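PDB 1IQ0: arginyl-trna synthetase from Thermus thermophilus, which probably catalyses the ATP-dependent attachment of L-arginine to tRNA(Arg), releasing AMP and diphosphate, as a monomeric aminoacyl-tRNA synthetase. Local coordinates for residues A[82-87]-A[501-506]; A[434-439]-A[587-592]; A[470-475]-A[531-536]; A[477-482]-A[538-543]; A[552-557]-A[564-569]. All blocks are in the same frame, centred on the assembly; numbering follows the deposited sequence.

Contact 1 (A[82-87]-A[501-506]); sequences LRTEAL and YERALA
Thr-84 and Arg-503 face each other with CA atoms 7.0 Å apart, and one turn further on Leu-87 and Ala-506 keep nearly the same spacing, 7.1 Å between their CA atoms. The two helical pieces run in roughly the same direction, as this register indicates. Segment 82-87 enters from strand 77-82, turns at Arg-83, which sits at the N-cap, and starts helix 84-92; segment 501-506 is an inner piece of helix 500-509. Arg-503 bridges the gap. Its CG is anti to the backbone N (chi1 -177°), and the chain runs on extended to NE. The guanidinium lies by the start of helix 84-92, and the Arg-503 side chain crosses those of Thr-84 and Leu-87 at about a right angle. Leu-87 CD1 lies over one guanidinium face, 3.5 Å from Arg-503 CZ. Thr-84 OG1 comes within 2.8 Å of Arg-503 NH1, but obliquely, at an angle too poor for a hydrogen bond. The charge is met by Asp-35, salt-bridged to NH2, and the same carboxylate oxygen accepts the amide of Leu-82. Leu-87 CD2 reaches the other way, 3.5 Å from Ala-506 CB. This is helix-to-helix packing: helix 84-92, which follows strand 77-82 of the small antiparallel sheet, rests on helix 500-509 of the helical DALR anticodon-binding domain.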
# COMPACT_ATOMS: atom_id res chain seq x y z
N LEU A 82 16.66 -10.95 -26.33
CA LEU A 82 17.80 -10.40 -25.62
C LEU A 82 19.06 -11.25 -25.77
O LEU A 82 18.99 -12.45 -26.03
CB LEU A 82 17.47 -10.27 -24.13
CG LEU A 82 16.26 -9.39 -23.76
CD1 LEU A 82 16.10 -9.35 -22.25
CD2 LEU A 82 16.44 -7.98 -24.32
N ARG A 83 20.22 -10.62 -25.63
CA ARG A 83 21.46 -11.36 -25.70
C ARG A 83 21.53 -12.07 -24.35
O ARG A 83 21.45 -11.43 -23.29
CB ARG A 83 22.67 -10.43 -25.86
CG ARG A 83 22.72 -9.69 -27.19
CD ARG A 83 24.11 -9.14 -27.42
NE ARG A 83 24.60 -8.41 -26.25
CZ ARG A 83 25.85 -7.97 -26.11
NH1 ARG A 83 26.75 -8.18 -27.06
NH2 ARG A 83 26.20 -7.33 -25.00
N THR A 84 21.66 -13.39 -24.38
CA THR A 84 21.70 -14.16 -23.15
C THR A 84 22.68 -13.62 -22.11
O THR A 84 22.33 -13.48 -20.94
CB THR A 84 22.00 -15.62 -23.47
OG1 THR A 84 20.95 -16.12 -24.31
CG2 THR A 84 22.09 -16.47 -22.20
N GLU A 85 23.90 -13.29 -22.54
CA GLU A 85 24.91 -12.77 -21.63
C GLU A 85 24.45 -11.49 -20.94
O GLU A 85 24.54 -11.36 -19.71
CB GLU A 85 26.21 -12.48 -22.39
CG GLU A 85 27.30 -11.91 -21.51
CD GLU A 85 28.50 -11.42 -22.32
OE1 GLU A 85 29.48 -10.97 -21.70
OE2 GLU A 85 28.45 -11.49 -23.56
N ALA A 86 23.95 -10.53 -21.73
CA ALA A 86 23.48 -9.26 -21.19
C ALA A 86 22.32 -9.50 -20.24
O ALA A 86 22.21 -8.87 -19.19
CB ALA A 86 23.06 -8.33 -22.32
N LEU A 87 21.44 -10.43 -20.62
CA LEU A 87 20.28 -10.78 -19.81
C LEU A 87 20.75 -11.27 -18.43
O LEU A 87 20.30 -10.79 -17.39
CB LEU A 87 19.49 -11.87 -20.54
CG LEU A 87 18.14 -12.35 -20.03
CD1 LEU A 87 17.49 -13.17 -21.13
CD2 LEU A 87 18.31 -13.18 -18.75
N TYR A 501 17.65 -23.24 -18.11
CA TYR A 501 17.09 -23.09 -16.77
C TYR A 501 17.56 -21.78 -16.14
O TYR A 501 16.78 -21.08 -15.50
CB TYR A 501 17.51 -24.24 -15.85
CG TYR A 501 16.85 -25.57 -16.15
CD1 TYR A 501 17.54 -26.57 -16.83
CD2 TYR A 501 15.55 -25.84 -15.73
CE1 TYR A 501 16.95 -27.81 -17.09
CE2 TYR A 501 14.95 -27.07 -15.97
CZ TYR A 501 15.66 -28.06 -16.65
OH TYR A 501 15.07 -29.28 -16.89
N GLU A 502 18.85 -21.47 -16.29
CA GLU A 502 19.39 -20.24 -15.74
C GLU A 502 18.77 -19.04 -16.47
O GLU A 502 18.38 -18.06 -15.84
CB GLU A 502 20.92 -20.18 -15.91
CG GLU A 502 21.71 -20.97 -14.89
CD GLU A 502 21.45 -22.45 -14.97
OE1 GLU A 502 20.98 -23.02 -13.96
OE2 GLU A 502 21.71 -23.05 -16.05
N ARG A 503 18.68 -19.15 -17.79
CA ARG A 503 18.12 -18.07 -18.61
C ARG A 503 16.68 -17.75 -18.25
O ARG A 503 16.34 -16.59 -18.01
CB ARG A 503 18.21 -18.44 -20.09
CG ARG A 503 17.73 -17.33 -21.02
CD ARG A 503 17.72 -17.77 -22.48
NE ARG A 503 16.95 -16.84 -23.31
CZ ARG A 503 17.36 -15.63 -23.65
NH1 ARG A 503 18.54 -15.18 -23.24
NH2 ARG A 503 16.59 -14.85 -24.40
N ALA A 504 15.84 -18.78 -18.20
CA ALA A 504 14.43 -18.60 -17.86
C ALA A 504 14.25 -17.95 -16.49
O ALA A 504 13.43 -17.05 -16.34
CB ALA A 504 13.71 -19.96 -17.90
N LEU A 505 15.01 -18.39 -15.50
CA LEU A 505 14.91 -17.82 -14.16
C LEU A 505 15.42 -16.38 -14.13
O LEU A 505 14.80 -15.51 -13.53
CB LEU A 505 15.69 -18.66 -13.15
CG LEU A 505 15.72 -18.12 -11.72
CD1 LEU A 505 14.29 -17.93 -11.20
CD2 LEU A 505 16.47 -19.08 -10.83
N ALA A 506 16.55 -16.14 -14.77
CA ALA A 506 17.13 -14.80 -14.82
C ALA A 506 16.11 -13.82 -15.42
O ALA A 506 15.96 -12.70 -14.94
CB ALA A 506 18.40 -14.82 -15.64

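Contact 2 (A[434-439]-A[587-592]); sequences ARMVAL and PAPEVM
The side-chain nitrogen NE2 of Gln-474, on helix 470-487, is held between the carbonyl oxygens of Met-436 and Pro-587, hydrogen-bonded to both, and so bridges helix 430-448 and the C-terminal tail. Between those two pieces themselves the contact is apolar. Met-436 and Pro-587 carry most of it. Met-436 CG lies anti to the carbonyl carbon (chi1 -68°). The chain is extended beyond CG and slides past Pro-589, running the opposite way, with SD 3.8 Å from Pro-589 CG. Nearer the backbone, Met-436 CB is 3.7 Å from Pro-587 CG. The same proline ring is met at another corner by Leu-439, whose CD2 stands 3.7 Å from Pro-587 CD. The residue after Met-436, Val-437, receives the methyl of the C-terminal residue, its CG2 lying 3.8 Å from Met-592 CE; a bend at chi3 (84°) turns that methyl. Phe-465 touches both Val-437 and Met-592. With rigid proline rings and flexible thioethers as its material, the tail is fitted to the helix by shape, while the shared amide of Gln-474 supplies a polar tie to both backbones.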
# COMPACT_ATOMS: atom_id res chain seq x y z
N ALA A 434 7.52 -18.25 14.33
CA ALA A 434 6.07 -18.30 14.22
C ALA A 434 5.49 -16.91 13.98
O ALA A 434 4.57 -16.74 13.18
CB ALA A 434 5.46 -18.90 15.49
N ARG A 435 6.04 -15.90 14.65
CA ARG A 435 5.58 -14.53 14.49
C ARG A 435 5.73 -14.07 13.04
O ARG A 435 4.82 -13.47 12.46
CB ARG A 435 6.36 -13.58 15.40
CG ARG A 435 5.85 -12.13 15.39
CD ARG A 435 6.79 -11.19 16.12
NE ARG A 435 8.04 -10.97 15.38
CZ ARG A 435 8.12 -10.27 14.25
NH1 ARG A 435 7.04 -9.71 13.73
NH2 ARG A 435 9.29 -10.15 13.63
N MET A 436 6.90 -14.35 12.47
CA MET A 436 7.18 -13.95 11.09
C MET A 436 6.24 -14.61 10.10
O MET A 436 5.76 -13.96 9.17
CB MET A 436 8.62 -14.30 10.73
CG MET A 436 9.64 -13.46 11.47
SD MET A 436 11.30 -13.61 10.79
CE MET A 436 12.21 -12.55 11.94
N VAL A 437 5.98 -15.90 10.30
CA VAL A 437 5.09 -16.63 9.41
C VAL A 437 3.64 -16.13 9.51
O VAL A 437 2.97 -15.95 8.49
CB VAL A 437 5.13 -18.14 9.72
CG1 VAL A 437 4.15 -18.89 8.84
CG2 VAL A 437 6.54 -18.66 9.49
N ALA A 438 3.17 -15.89 10.73
CA ALA A 438 1.81 -15.40 10.94
C ALA A 438 1.67 -14.00 10.32
O ALA A 438 0.67 -13.71 9.65
CB ALA A 438 1.48 -15.35 12.43
N LEU A 439 2.66 -13.15 10.55
CA LEU A 439 2.66 -11.79 10.02
C LEU A 439 2.69 -11.81 8.50
O LEU A 439 2.01 -11.01 7.84
CB LEU A 439 3.88 -11.01 10.54
CG LEU A 439 4.03 -9.57 10.03
CD1 LEU A 439 2.83 -8.74 10.47
CD2 LEU A 439 5.31 -8.96 10.58
N PRO A 587 8.48 -10.03 6.80
CA PRO A 587 9.86 -10.41 7.10
C PRO A 587 10.27 -11.65 6.28
O PRO A 587 9.42 -12.41 5.82
CB PRO A 587 9.82 -10.67 8.60
CG PRO A 587 8.42 -11.14 8.83
CD PRO A 587 7.61 -10.19 7.98
N ALA A 588 11.58 -11.83 6.09
CA ALA A 588 12.09 -12.95 5.31
C ALA A 588 12.94 -13.90 6.13
O ALA A 588 14.15 -13.75 6.21
CB ALA A 588 12.90 -12.42 4.14
N PRO A 589 12.31 -14.92 6.74
CA PRO A 589 12.99 -15.92 7.57
C PRO A 589 14.09 -16.63 6.80
O PRO A 589 13.87 -17.07 5.66
CB PRO A 589 11.86 -16.88 7.96
CG PRO A 589 10.64 -16.02 7.90
CD PRO A 589 10.86 -15.21 6.66
N GLU A 590 15.27 -16.75 7.40
CA GLU A 590 16.39 -17.43 6.75
C GLU A 590 16.26 -18.93 6.95
O GLU A 590 16.61 -19.72 6.07
CB GLU A 590 17.72 -16.96 7.33
CG GLU A 590 17.97 -15.47 7.26
CD GLU A 590 19.37 -15.09 7.68
OE1 GLU A 590 19.91 -15.73 8.61
OE2 GLU A 590 19.94 -14.14 7.09
N VAL A 591 15.74 -19.32 8.11
CA VAL A 591 15.57 -20.73 8.44
C VAL A 591 14.10 -21.11 8.62
O VAL A 591 13.39 -20.51 9.43
CB VAL A 591 16.33 -21.08 9.74
CG1 VAL A 591 16.25 -22.58 10.01
CG2 VAL A 591 17.78 -20.63 9.63
N MET A 592 13.66 -22.11 7.87
CA MET A 592 12.27 -22.57 7.95
C MET A 592 12.18 -24.07 7.73
O MET A 592 12.76 -24.60 6.79
CB MET A 592 11.41 -21.84 6.91
CG MET A 592 11.32 -20.34 7.12
SD MET A 592 10.32 -19.50 5.88
CE MET A 592 8.69 -19.72 6.56

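Contact 3 (A[470-475]-A[531-536]); sequences GPYVQY and YLLDLA
Tyr-472 and Val-473 make the apolar contacts with helix 525-544. The Tyr-472 ring, its CG anti to the backbone N (chi1 176°), brings CE2 to 3.6 Å from Ala-536 CB and CD2 to 4.0 Å from Leu-533 CD2. Val-473 sits beside Ala-536, the two CA atoms 5.6 Å apart, and its CG2 meets Leu-533 CD2 at 4.1 Å, the two side chains crossing at about a right angle. On its other branch, CG1 lies 4.2 Å from Leu-532 CB. The two segments belong to helices of the DALR anticodon-binding bundle, their axes 9.4 Å apart at closest and inclined at 46°; Leu-581 of helix 562-583 also touches Val-473. The polar part falls to the phenol, whose OH is hydrogen-bonded to ND2 of Asn-540, one turn further along the partner helix. An alanine in place of Tyr-472 would probably open a gap beside Ala-536 CB and Leu-533 CD2 and leave the Asn-540 amide without this partner.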
# COMPACT_ATOMS: atom_id res chain seq x y z
N GLY A 470 1.82 -15.73 1.74
CA GLY A 470 3.05 -15.10 2.18
C GLY A 470 4.06 -16.15 2.61
O GLY A 470 5.23 -16.07 2.25
N PRO A 471 3.64 -17.15 3.40
CA PRO A 471 4.57 -18.20 3.83
C PRO A 471 5.21 -18.93 2.63
O PRO A 471 6.37 -19.33 2.70
CB PRO A 471 3.69 -19.11 4.68
CG PRO A 471 2.74 -18.12 5.32
CD PRO A 471 2.36 -17.25 4.13
N TYR A 472 4.46 -19.08 1.55
CA TYR A 472 4.96 -19.72 0.33
C TYR A 472 6.18 -18.94 -0.17
O TYR A 472 7.24 -19.52 -0.41
CB TYR A 472 3.89 -19.73 -0.76
CG TYR A 472 4.33 -20.27 -2.11
CD1 TYR A 472 4.52 -21.65 -2.31
CD2 TYR A 472 4.53 -19.42 -3.19
CE1 TYR A 472 4.90 -22.15 -3.55
CE2 TYR A 472 4.90 -19.91 -4.43
CZ TYR A 472 5.09 -21.27 -4.61
OH TYR A 472 5.45 -21.74 -5.86
N VAL A 473 6.02 -17.63 -0.31
CA VAL A 473 7.12 -16.79 -0.78
C VAL A 473 8.26 -16.78 0.24
O VAL A 473 9.44 -16.81 -0.13
CB VAL A 473 6.66 -15.33 -1.03
CG1 VAL A 473 7.82 -14.50 -1.59
CG2 VAL A 473 5.47 -15.32 -1.99
N GLN A 474 7.91 -16.75 1.53
CA GLN A 474 8.94 -16.76 2.57
C GLN A 474 9.76 -18.05 2.49
O GLN A 474 10.99 -18.02 2.63
CB GLN A 474 8.31 -16.64 3.96
CG GLN A 474 7.67 -15.28 4.28
CD GLN A 474 7.06 -15.25 5.68
OE1 GLN A 474 6.28 -16.13 6.05
NE2 GLN A 474 7.41 -14.23 6.46
N TYR A 475 9.09 -19.17 2.26
CA TYR A 475 9.77 -20.46 2.17
C TYR A 475 10.75 -20.51 0.99
O TYR A 475 11.84 -21.07 1.10
CB TYR A 475 8.75 -21.60 2.04
CG TYR A 475 9.38 -22.96 2.17
CD1 TYR A 475 9.88 -23.40 3.40
CD2 TYR A 475 9.51 -23.80 1.06
CE1 TYR A 475 10.50 -24.64 3.51
CE2 TYR A 475 10.13 -25.04 1.17
CZ TYR A 475 10.63 -25.46 2.40
OH TYR A 475 11.25 -26.68 2.51
N TYR A 531 3.70 -10.56 -8.52
CA TYR A 531 5.02 -10.81 -9.09
C TYR A 531 5.82 -11.76 -8.18
O TYR A 531 6.53 -12.64 -8.66
CB TYR A 531 5.83 -9.52 -9.25
CG TYR A 531 7.28 -9.80 -9.57
CD1 TYR A 531 7.66 -10.26 -10.84
CD2 TYR A 531 8.28 -9.69 -8.59
CE1 TYR A 531 8.99 -10.60 -11.12
CE2 TYR A 531 9.61 -10.03 -8.87
CZ TYR A 531 9.96 -10.49 -10.14
OH TYR A 531 11.27 -10.83 -10.43
N LEU A 532 5.70 -11.56 -6.87
CA LEU A 532 6.43 -12.38 -5.92
C LEU A 532 5.96 -13.83 -5.95
O LEU A 532 6.76 -14.75 -5.78
CB LEU A 532 6.31 -11.81 -4.51
CG LEU A 532 7.00 -10.45 -4.31
CD1 LEU A 532 6.85 -10.02 -2.85
CD2 LEU A 532 8.48 -10.55 -4.68
N LEU A 533 4.67 -14.04 -6.17
CA LEU A 533 4.13 -15.40 -6.26
C LEU A 533 4.73 -16.05 -7.50
O LEU A 533 5.20 -17.19 -7.45
CB LEU A 533 2.60 -15.37 -6.40
CG LEU A 533 1.82 -15.16 -5.10
CD1 LEU A 533 0.32 -15.11 -5.39
CD2 LEU A 533 2.12 -16.31 -4.14
N ASP A 534 4.73 -15.32 -8.62
CA ASP A 534 5.29 -15.83 -9.86
C ASP A 534 6.78 -16.14 -9.75
O ASP A 534 7.25 -17.15 -10.26
CB ASP A 534 5.06 -14.83 -11.00
CG ASP A 534 3.58 -14.62 -11.31
OD1 ASP A 534 2.77 -15.52 -11.04
OD2 ASP A 534 3.24 -13.55 -11.86
N LEU A 535 7.53 -15.26 -9.09
CA LEU A 535 8.96 -15.47 -8.95
C LEU A 535 9.24 -16.67 -8.05
O LEU A 535 10.13 -17.47 -8.33
CB LEU A 535 9.65 -14.23 -8.38
CG LEU A 535 11.18 -14.34 -8.32
CD1 LEU A 535 11.75 -14.56 -9.74
CD2 LEU A 535 11.75 -13.07 -7.71
N ALA A 536 8.47 -16.80 -6.98
CA ALA A 536 8.64 -17.91 -6.07
C ALA A 536 8.30 -19.21 -6.79
O ALA A 536 8.94 -20.25 -6.56
CB ALA A 536 7.76 -17.74 -4.84

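Contact 4 (A[477-482]-A[538-543]); sequences HARAHS and SWNAYY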
# COMPACT_ATOMS: atom_id res chain seq x y z
N HIS A 477 12.30 -18.02 -0.18
CA HIS A 477 13.44 -17.21 0.23
C HIS A 477 14.36 -17.99 1.16
O HIS A 477 15.58 -17.95 1.00
CB HIS A 477 12.98 -15.94 0.96
CG HIS A 477 14.11 -15.18 1.59
ND1 HIS A 477 14.60 -15.48 2.84
CD2 HIS A 477 14.89 -14.18 1.11
CE1 HIS A 477 15.63 -14.69 3.11
NE2 HIS A 477 15.83 -13.90 2.08
N ALA A 478 13.78 -18.70 2.12
CA ALA A 478 14.57 -19.48 3.07
C ALA A 478 15.30 -20.62 2.38
O ALA A 478 16.43 -20.94 2.73
CB ALA A 478 13.66 -20.02 4.20
N ARG A 479 14.66 -21.24 1.39
CA ARG A 479 15.28 -22.33 0.65
C ARG A 479 16.51 -21.81 -0.11
O ARG A 479 17.58 -22.41 -0.06
CB ARG A 479 14.28 -22.93 -0.34
CG ARG A 479 14.77 -24.19 -1.05
CD ARG A 479 14.16 -25.45 -0.43
NE ARG A 479 13.28 -26.16 -1.36
CZ ARG A 479 12.21 -25.62 -1.94
NH1 ARG A 479 11.88 -24.35 -1.70
NH2 ARG A 479 11.46 -26.35 -2.76
N ALA A 480 16.35 -20.70 -0.81
CA ALA A 480 17.45 -20.11 -1.57
C ALA A 480 18.58 -19.71 -0.63
O ALA A 480 19.75 -19.97 -0.91
CB ALA A 480 16.96 -18.89 -2.35
N HIS A 481 18.22 -19.09 0.48
CA HIS A 481 19.21 -18.66 1.46
C HIS A 481 19.98 -19.82 2.09
O HIS A 481 21.18 -19.70 2.36
CB HIS A 481 18.53 -17.83 2.56
CG HIS A 481 19.49 -17.13 3.47
ND1 HIS A 481 20.12 -17.76 4.52
CD2 HIS A 481 19.94 -15.85 3.48
CE1 HIS A 481 20.92 -16.91 5.14
NE2 HIS A 481 20.83 -15.74 4.52
N SER A 482 19.30 -20.95 2.33
CA SER A 482 19.97 -22.10 2.93
C SER A 482 21.10 -22.61 2.03
O SER A 482 22.13 -23.07 2.51
CB SER A 482 18.97 -23.23 3.21
OG SER A 482 18.56 -23.85 2.01
N SER A 538 8.64 -19.69 -10.02
CA SER A 538 9.73 -19.88 -10.97
C SER A 538 10.94 -20.48 -10.24
O SER A 538 11.62 -21.37 -10.76
CB SER A 538 10.10 -18.54 -11.61
OG SER A 538 11.19 -18.68 -12.50
N TRP A 539 11.22 -19.98 -9.05
CA TRP A 539 12.33 -20.49 -8.26
C TRP A 539 12.09 -21.96 -7.89
O TRP A 539 12.99 -22.78 -7.99
CB TRP A 539 12.51 -19.65 -6.99
CG TRP A 539 13.27 -20.35 -5.91
CD1 TRP A 539 12.77 -20.82 -4.73
CD2 TRP A 539 14.65 -20.71 -5.94
NE1 TRP A 539 13.76 -21.44 -4.01
CE2 TRP A 539 14.93 -21.40 -4.72
CE3 TRP A 539 15.69 -20.53 -6.86
CZ2 TRP A 539 16.20 -21.89 -4.41
CZ3 TRP A 539 16.96 -21.03 -6.55
CH2 TRP A 539 17.20 -21.70 -5.33
N ASN A 540 10.88 -22.29 -7.47
CA ASN A 540 10.56 -23.66 -7.10
C ASN A 540 10.67 -24.65 -8.27
O ASN A 540 11.22 -25.74 -8.11
CB ASN A 540 9.17 -23.74 -6.47
CG ASN A 540 9.17 -23.26 -5.02
OD1 ASN A 540 10.10 -23.55 -4.27
ND2 ASN A 540 8.13 -22.55 -4.63
N ALA A 541 10.15 -24.27 -9.44
CA ALA A 541 10.22 -25.13 -10.61
C ALA A 541 11.70 -25.32 -10.98
O ALA A 541 12.13 -26.40 -11.36
CB ALA A 541 9.47 -24.50 -11.78
N TYR A 542 12.46 -24.24 -10.85
CA TYR A 542 13.88 -24.26 -11.15
C TYR A 542 14.59 -25.22 -10.18
O TYR A 542 15.34 -26.09 -10.60
CB TYR A 542 14.45 -22.85 -11.00
CG TYR A 542 15.95 -22.73 -11.18
CD1 TYR A 542 16.53 -22.79 -12.45
CD2 TYR A 542 16.78 -22.52 -10.08
CE1 TYR A 542 17.90 -22.63 -12.62
CE2 TYR A 542 18.15 -22.36 -10.23
CZ TYR A 542 18.71 -22.42 -11.51
OH TYR A 542 20.06 -22.24 -11.67
N TYR A 543 14.33 -25.05 -8.89
CA TYR A 543 14.96 -25.90 -7.87
C TYR A 543 14.58 -27.38 -8.00
O TYR A 543 15.42 -28.26 -7.85
CB TYR A 543 14.57 -25.41 -6.48
CG TYR A 543 15.16 -26.24 -5.35
CD1 TYR A 543 16.42 -25.94 -4.83
CD2 TYR A 543 14.45 -27.30 -4.79
CE1 TYR A 543 16.96 -26.68 -3.78
CE2 TYR A 543 14.99 -28.05 -3.74
CZ TYR A 543 16.24 -27.73 -3.24
OH TYR A 543 16.78 -28.46 -2.22
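Arg-479 reaches across to helix 525-544 and meets Trp-539, Tyr-543 and Asn-540 in turn. CB lies in the plane of the Trp-539 indole at its edge, 4.0 Å from NE1. Beyond CG the chain bends at chi2 (101°) and again at chi3. CD passes 4.2 Å from Tyr-543 CZ, and NE stands over the face of the phenol ring near its rim, 3.5 Å from Tyr-543 CE2. The guanidinium is inclined to that ring rather than stacked flat on it; Arg-479 CZ is 4.4 Å from the ring centroid of Tyr-543, an off-centre cation-pi contact. At the tip, NH1 donates to Asn-540 OD1 over 3.2 Å, nearly in line with the C=O, though the angle at the hydrogen is only 142°; NH2 adds a weak bond to the same oxygen. With Tyr-472 as partner of its ND2 end, the Asn-540 amide is probably fixed in the way it faces. Beside the arginine, Ala-480 CB sits over the indole face, 4.2 Å from the centroid of the six-membered ring of Trp-539, a CH-pi contact. Trp-539 packs toward helix 470-487; the segment axes come no closer than 10.9 Å and cross at 46°, with Leu-573 of helix 562-583 touching both Ala-480 and Trp-539. The pair is a helix-helix interface within the all-helical DALR domain, the anticodon-binding module of arginyl-tRNA synthetase.

Contact 5 (A[552-557]-A[564-569]); sequences ATPVLT and ELRLSL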
# COMPACT_ATOMS: atom_id res chain seq x y z
N ALA A 552 18.36 -31.50 -12.34
CA ALA A 552 18.84 -30.88 -13.57
C ALA A 552 19.45 -29.51 -13.30
O ALA A 552 20.11 -28.94 -14.16
CB ALA A 552 17.69 -30.74 -14.58
N THR A 553 19.28 -29.00 -12.08
CA THR A 553 19.82 -27.69 -11.78
C THR A 553 20.61 -27.61 -10.47
O THR A 553 20.60 -26.58 -9.79
CB THR A 553 18.66 -26.67 -11.76
OG1 THR A 553 19.17 -25.34 -11.85
CG2 THR A 553 17.85 -26.82 -10.50
N PRO A 554 21.35 -28.68 -10.12
CA PRO A 554 22.12 -28.66 -8.87
C PRO A 554 23.15 -27.53 -8.80
O PRO A 554 23.76 -27.17 -9.81
CB PRO A 554 22.76 -30.05 -8.83
CG PRO A 554 23.04 -30.32 -10.31
CD PRO A 554 21.74 -29.83 -10.96
N VAL A 555 23.34 -26.99 -7.60
CA VAL A 555 24.28 -25.90 -7.38
C VAL A 555 25.61 -26.38 -6.80
O VAL A 555 26.66 -26.21 -7.41
CB VAL A 555 23.70 -24.84 -6.39
CG1 VAL A 555 24.66 -23.66 -6.26
CG2 VAL A 555 22.35 -24.37 -6.86
N LEU A 556 25.55 -26.98 -5.62
CA LEU A 556 26.75 -27.45 -4.93
C LEU A 556 27.53 -28.55 -5.64
O LEU A 556 28.73 -28.71 -5.43
CB LEU A 556 26.39 -27.87 -3.50
CG LEU A 556 25.73 -26.78 -2.64
CD1 LEU A 556 25.50 -27.31 -1.22
CD2 LEU A 556 26.62 -25.54 -2.58
N THR A 557 26.85 -29.32 -6.49
CA THR A 557 27.50 -30.39 -7.22
C THR A 557 27.78 -30.01 -8.67
O THR A 557 28.23 -30.84 -9.46
CB THR A 557 26.64 -31.67 -7.22
OG1 THR A 557 25.32 -31.36 -7.68
CG2 THR A 557 26.57 -32.26 -5.82
N GLU A 564 29.38 -21.32 -9.56
CA GLU A 564 29.43 -19.90 -9.25
C GLU A 564 28.24 -19.18 -9.91
O GLU A 564 27.59 -18.35 -9.29
CB GLU A 564 30.74 -19.29 -9.75
CG GLU A 564 32.00 -19.69 -8.98
CD GLU A 564 32.29 -21.19 -9.02
OE1 GLU A 564 31.96 -21.86 -10.02
OE2 GLU A 564 32.87 -21.71 -8.04
N LEU A 565 27.96 -19.51 -11.17
CA LEU A 565 26.84 -18.89 -11.87
C LEU A 565 25.53 -19.13 -11.13
O LEU A 565 24.74 -18.20 -10.91
CB LEU A 565 26.72 -19.44 -13.29
CG LEU A 565 25.41 -19.13 -14.03
CD1 LEU A 565 25.23 -17.62 -14.19
CD2 LEU A 565 25.42 -19.81 -15.38
N ARG A 566 25.28 -20.38 -10.74
CA ARG A 566 24.05 -20.72 -10.03
C ARG A 566 23.97 -20.08 -8.66
O ARG A 566 22.89 -19.70 -8.21
CB ARG A 566 23.87 -22.24 -9.96
CG ARG A 566 23.42 -22.79 -11.31
CD ARG A 566 23.21 -24.29 -11.33
NE ARG A 566 22.74 -24.69 -12.65
CZ ARG A 566 22.91 -25.89 -13.19
NH1 ARG A 566 23.54 -26.85 -12.52
NH2 ARG A 566 22.45 -26.12 -14.41
N LEU A 567 25.11 -19.95 -7.98
CA LEU A 567 25.12 -19.33 -6.66
C LEU A 567 24.75 -17.85 -6.78
O LEU A 567 23.99 -17.33 -5.95
CB LEU A 567 26.49 -19.50 -6.00
CG LEU A 567 26.78 -20.88 -5.40
CD1 LEU A 567 28.24 -20.97 -4.98
CD2 LEU A 567 25.87 -21.12 -4.20
N SER A 568 25.28 -17.16 -7.79
CA SER A 568 24.97 -15.74 -7.98
C SER A 568 23.50 -15.56 -8.37
O SER A 568 22.86 -14.59 -7.97
CB SER A 568 25.87 -15.13 -9.06
OG SER A 568 27.21 -15.06 -8.62
N LEU A 569 22.98 -16.50 -9.15
CA LEU A 569 21.58 -16.43 -9.56
C LEU A 569 20.69 -16.69 -8.34
O LEU A 569 19.66 -16.04 -8.16
CB LEU A 569 21.30 -17.47 -10.64
CG LEU A 569 19.91 -17.46 -11.28
CD1 LEU A 569 19.63 -16.08 -11.88
CD2 LEU A 569 19.85 -18.54 -12.36
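Pro-554 O receives the one hydrogen bond between segments 552-557 and 564-569, from Arg-566 NH1 at 2.7 Å. The bond is bent (143° at the hydrogen), and the oxygen lies 20° out of the guanidinium plane. A second polar tie leaves the pair: Arg-566 NE forms a salt bridge with OE1 of Glu-502, an oxygen that is also hydrogen-bonded to Tyr-542 OH. The flat group is covered by backbone as well, Thr-553 CA lying 3.8 Å above the guanidinium plane, over its centre. Arg-566 gets there through a chain extended from CG to NE, with CG anti to the carbonyl carbon (chi1 -75°). Apolar contact follows along the loop. Val-555 slides past the arginine in the opposite direction, CG1 at 4.0 Å from Arg-566 CB, and the same methyl presses tightly on Leu-567 CD2 at 3.5 Å. An alanine in place of Arg-566 would probably leave the Glu-502 carboxylate without its charge partner and Pro-554 O without this donor, opening a gap under Thr-553. A buried arginine shared between a carboxylate and a main-chain carbonyl thus ties a loop without regular secondary structure to helix 562-583, its charge probably balanced by Glu-502.

From the N terminus, contact 1 opens where strand 77-82 passes into helix 84-92, and contact 2 opens on helix 430-448 of the catalytic domain. Helix 470-487 then opens contacts 3 and 4. Contact 1 closes first, on helix 500-509, and so crosses contacts 2, 3 and 4. Helix 525-544 closes contact 3 and then contact 4, which cross each other and lie side by side on one helix pair, centres about 10 Å apart. Contact 5 is a short local loop that opens and closes afterwards. The C-terminal tail closes contact 2, whose loop encloses contacts 3, 4 and 5. Contacts 1 and 2 tie the DALR bundle to helices 84-92 and 430-448, while contacts 3, 4 and 5 hold the bundle together.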